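Local coordinates for protein putative alpha-L-fucosidase (Bacteroides thetaiotaomicron, PDB 3EYP) that probably hydrolyses alpha-L-fucosides, as a glycosyl hydrolase family 29 enzyme with a TIM-barrel domain joined to an F5/8 type C domain, at residues 337-343 against 356-361. Sequence-based numbering, arbitrary orientation.
Sequences NVRGAKY and YFAGKD. With GOL (glycerol), chain E.
Segment 356-361 is extended, with strand 357-358 near its start and 359-361 running on as loop; 337-343 runs beside it as a loop with a left-handed Asn-337 (phi/psi 60/61) and a 3-10 turn at 341-342, closed by Tyr-343 N to Gly-340 O at 2.8 Å. CA atoms pair Arg-339 with Gly-359 and Tyr-343 with Phe-357, each 4.6 Å apart. Ala-358 is held through both backbone groups: its O accepts from Arg-339 N (2.8 Å), its N donates to Tyr-343 O (3.2 Å). Asn-337, chi1 t, takes Lys-360 N on OD1 at 2.8 Å. Arg-339, t through chi3, reaches along 359-361, past the end of the strand: NH1 donates to Gly-359 O (2.9 Å), and NH1 and NH2 both lie 2.8 Å from Asp-361 OD1, forming a salt bridge. Tyr-343 (m) and Tyr-356 (p) meet obliquely, centroids 5.6 Å apart, planes at 51°. Glycerol, probably from the crystallisation liquor, lies over one face of the Tyr-356 ring, its O1 3.0 Å from Tyr-356 N. Val-338 CG2 meets Phe-357 CE1 at 4.1 Å. In the F5/8 type C beta-sandwich the loop follows strand 332-335 of one antiparallel sheet and hydrogen-bonds to the outer edge of strand 357-358, whose other edge pairs with 447-454.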
ATOM      1  N   ASN A 337     -11.069  -3.282 -32.290  1.00 52.37           N
ATOM      2  CA  ASN A 337     -12.009  -2.860 -31.258  1.00 51.41           C
ATOM      3  C   ASN A 337     -11.693  -1.505 -30.649  1.00 51.22           C
ATOM      4  O   ASN A 337     -11.455  -1.390 -29.446  1.00 52.48           O
ATOM      5  CB  ASN A 337     -12.096  -3.927 -30.161  1.00 51.30           C
ATOM      6  CG  ASN A 337     -13.260  -3.686 -29.212  1.00 51.12           C
ATOM      7  OD1 ASN A 337     -14.202  -2.956 -29.575  1.00 46.21           O
ATOM      8  ND2 ASN A 337     -13.188  -4.254 -27.964  1.00 46.43           N
ATOM      9  N   VAL A 338     -11.693  -0.471 -31.476  1.00 50.53           N
ATOM     10  CA  VAL A 338     -11.406   0.880 -31.009  1.00 50.07           C
ATOM     11  C   VAL A 338     -12.701   1.634 -30.883  1.00 50.84           C
ATOM     12  O   VAL A 338     -13.495   1.738 -31.825  1.00 50.31           O
ATOM     13  CB  VAL A 338     -10.492   1.633 -31.947  1.00 50.36           C
ATOM     14  CG1 VAL A 338     -10.224   3.045 -31.400  1.00 50.37           C
ATOM     15  CG2 VAL A 338      -9.195   0.874 -32.147  1.00 50.05           C
ATOM     16  N   ARG A 339     -12.944   2.165 -29.702  1.00 51.10           N
ATOM     17  CA  ARG A 339     -14.210   2.847 -29.465  1.00 52.23           C
ATOM     18  C   ARG A 339     -14.382   4.131 -30.325  1.00 53.88           C
ATOM     19  O   ARG A 339     -15.478   4.474 -30.758  1.00 54.60           O
ATOM     20  CB  ARG A 339     -14.370   3.199 -28.011  1.00 52.40           C
ATOM     21  CG  ARG A 339     -15.694   3.769 -27.699  1.00 52.19           C
ATOM     22  CD  ARG A 339     -15.811   3.827 -26.220  1.00 53.67           C
ATOM     23  NE  ARG A 339     -17.165   4.032 -25.720  1.00 50.43           N
ATOM     24  CZ  ARG A 339     -17.960   3.073 -25.250  1.00 48.77           C
ATOM     25  NH1 ARG A 339     -17.560   1.823 -25.223  1.00 43.33           N
ATOM     26  NH2 ARG A 339     -19.159   3.388 -24.789  1.00 49.19           N
ATOM     27  N   GLY A 340     -13.290   4.845 -30.505  1.00 54.35           N
ATOM     28  CA  GLY A 340     -13.321   6.185 -31.073  1.00 55.02           C
ATOM     29  C   GLY A 340     -11.999   6.882 -30.993  1.00 55.71           C
ATOM     30  O   GLY A 340     -11.085   6.435 -30.304  1.00 56.56           O
ATOM     31  N   ALA A 341     -11.882   7.987 -31.719  1.00 55.79           N
ATOM     32  CA  ALA A 341     -10.606   8.714 -31.760  1.00 55.17           C
ATOM     33  C   ALA A 341     -10.225   9.223 -30.369  1.00 54.48           C
ATOM     34  O   ALA A 341      -9.065   9.212 -29.969  1.00 53.82           O
ATOM     35  CB  ALA A 341     -10.661   9.864 -32.805  1.00 55.76           C
ATOM     36  N   LYS A 342     -11.240   9.597 -29.617  1.00 54.38           N
ATOM     37  CA  LYS A 342     -11.059  10.026 -28.225  1.00 54.20           C
ATOM     38  C   LYS A 342     -10.384   8.939 -27.376  1.00 52.93           C
ATOM     39  O   LYS A 342      -9.757   9.214 -26.338  1.00 51.74           O
ATOM     40  CB  LYS A 342     -12.406  10.305 -27.578  1.00 55.31           C
ATOM     41  CG  LYS A 342     -12.330  11.242 -26.457  1.00 58.30           C
ATOM     42  CD  LYS A 342     -13.627  11.990 -26.303  1.00 62.13           C
ATOM     43  CE  LYS A 342     -14.467  11.448 -25.163  1.00 64.98           C
ATOM     44  NZ  LYS A 342     -14.178  12.181 -23.872  1.00 66.70           N
ATOM     45  N   TYR A 343     -10.556   7.716 -27.856  1.00 50.87           N
ATOM     46  CA  TYR A 343     -10.177   6.474 -27.149  1.00 49.85           C
ATOM     47  C   TYR A 343      -9.209   5.615 -27.916  1.00 49.13           C
ATOM     48  O   TYR A 343      -9.133   4.409 -27.714  1.00 48.40           O
ATOM     49  CB  TYR A 343     -11.422   5.636 -26.885  1.00 50.40           C
ATOM     50  CG  TYR A 343     -12.531   6.338 -26.102  1.00 50.94           C
ATOM     51  CD1 TYR A 343     -12.435   6.517 -24.726  1.00 50.28           C
ATOM     52  CD2 TYR A 343     -13.705   6.775 -26.748  1.00 50.94           C
ATOM     53  CE1 TYR A 343     -13.449   7.145 -24.007  1.00 51.00           C
ATOM     54  CE2 TYR A 343     -14.746   7.369 -26.025  1.00 52.03           C
ATOM     55  CZ  TYR A 343     -14.604   7.575 -24.661  1.00 52.71           C
ATOM     56  OH  TYR A 343     -15.595   8.196 -23.942  1.00 55.84           O
ATOM     57  N   TYR A 356      -7.366   7.328 -22.030  1.00 48.26           N
ATOM     58  CA  TYR A 356      -7.248   5.880 -22.183  1.00 47.49           C
ATOM     59  C   TYR A 356      -7.745   5.353 -23.497  1.00 47.03           C
ATOM     60  O   TYR A 356      -8.596   5.954 -24.130  1.00 48.21           O
ATOM     61  CB  TYR A 356      -8.007   5.209 -21.041  1.00 47.83           C
ATOM     62  CG  TYR A 356      -9.414   5.663 -20.834  1.00 46.59           C
ATOM     63  CD1 TYR A 356     -10.466   4.918 -21.334  1.00 46.47           C
ATOM     64  CD2 TYR A 356      -9.709   6.800 -20.111  1.00 50.74           C
ATOM     65  CE1 TYR A 356     -11.748   5.268 -21.122  1.00 45.09           C
ATOM     66  CE2 TYR A 356     -11.030   7.169 -19.893  1.00 47.74           C
ATOM     67  CZ  TYR A 356     -12.032   6.388 -20.433  1.00 49.68           C
ATOM     68  OH  TYR A 356     -13.344   6.688 -20.276  1.00 48.05           O
ATOM     69  N   PHE A 357      -7.167   4.217 -23.887  1.00 46.36           N
ATOM     70  CA  PHE A 357      -7.751   3.322 -24.891  1.00 45.96           C
ATOM     71  C   PHE A 357      -9.036   2.658 -24.389  1.00 46.55           C
ATOM     72  O   PHE A 357      -9.120   2.223 -23.242  1.00 44.67           O
ATOM     73  CB  PHE A 357      -6.760   2.235 -25.301  1.00 46.25           C
ATOM     74  CG  PHE A 357      -7.383   1.137 -26.115  1.00 46.73           C
ATOM     75  CD1 PHE A 357      -7.955   1.418 -27.360  1.00 45.26           C
ATOM     76  CD2 PHE A 357      -7.471  -0.159 -25.608  1.00 45.74           C
ATOM     77  CE1 PHE A 357      -8.548   0.420 -28.078  1.00 47.24           C
ATOM     78  CE2 PHE A 357      -8.069  -1.139 -26.300  1.00 46.88           C
ATOM     79  CZ  PHE A 357      -8.614  -0.870 -27.548  1.00 48.26           C
ATOM     80  N   ALA A 358     -10.034   2.550 -25.267  1.00 45.74           N
ATOM     81  CA  ALA A 358     -11.220   1.737 -24.944  1.00 46.30           C
ATOM     82  C   ALA A 358     -11.771   1.073 -26.169  1.00 46.66           C
ATOM     83  O   ALA A 358     -11.601   1.566 -27.299  1.00 48.11           O
ATOM     84  CB  ALA A 358     -12.337   2.556 -24.269  1.00 45.45           C
ATOM     85  N   GLY A 359     -12.441  -0.018 -25.883  1.00 45.33           N
ATOM     86  CA  GLY A 359     -13.198  -0.818 -26.817  1.00 44.62           C
ATOM     87  C   GLY A 359     -14.657  -0.447 -26.870  1.00 44.47           C
ATOM     88  O   GLY A 359     -15.140   0.465 -26.209  1.00 44.16           O
ATOM     89  N   LYS A 360     -15.322  -1.090 -27.817  1.00 45.78           N
ATOM     90  CA  LYS A 360     -16.734  -0.850 -28.067  1.00 45.79           C
ATOM     91  C   LYS A 360     -17.584  -1.621 -27.056  1.00 46.23           C
ATOM     92  O   LYS A 360     -17.209  -2.707 -26.618  1.00 46.20           O
ATOM     93  CB  LYS A 360     -17.094  -1.282 -29.514  1.00 46.48           C
ATOM     94  CG  LYS A 360     -16.381  -0.479 -30.571  1.00 48.55           C
ATOM     95  CD  LYS A 360     -16.709  -0.992 -31.979  1.00 49.42           C
ATOM     96  CE  LYS A 360     -15.861  -0.288 -33.005  1.00 53.08           C
ATOM     97  NZ  LYS A 360     -15.935  -0.978 -34.300  1.00 52.24           N
ATOM     98  N   ASP A 361     -18.739  -1.051 -26.725  1.00 45.18           N
ATOM     99  CA  ASP A 361     -19.676  -1.675 -25.789  1.00 45.43           C
ATOM    100  C   ASP A 361     -19.911  -3.117 -26.191  1.00 45.61           C
ATOM    101  O   ASP A 361     -20.310  -3.442 -27.342  1.00 45.45           O
ATOM    102  CB  ASP A 361     -21.030  -0.950 -25.736  1.00 44.70           C
ATOM    103  CG  ASP A 361     -20.974   0.422 -25.086  1.00 48.64           C
ATOM    104  OD1 ASP A 361     -20.021   0.732 -24.344  1.00 49.71           O
ATOM    105  OD2 ASP A 361     -21.936   1.217 -25.308  1.00 52.78           O
TER
HETATM  106  C1  GOL E   4     -10.655   8.895 -23.161  1.00 59.41           C
HETATM  107  O1  GOL E   4      -9.323   8.955 -23.590  1.00 51.23           O
HETATM  108  C2  GOL E   4     -10.829  10.034 -22.189  1.00 62.73           C
HETATM  109  O2  GOL E   4     -10.125  11.120 -22.743  1.00 69.35           O
HETATM  110  C3  GOL E   4     -12.284  10.409 -22.097  1.00 65.90           C
HETATM  111  O3  GOL E   4     -12.725  10.183 -20.785  1.00 69.92           O
HETATM  112  O   HOH W   1     -12.439  -1.028 -34.276  1.00 56.17           O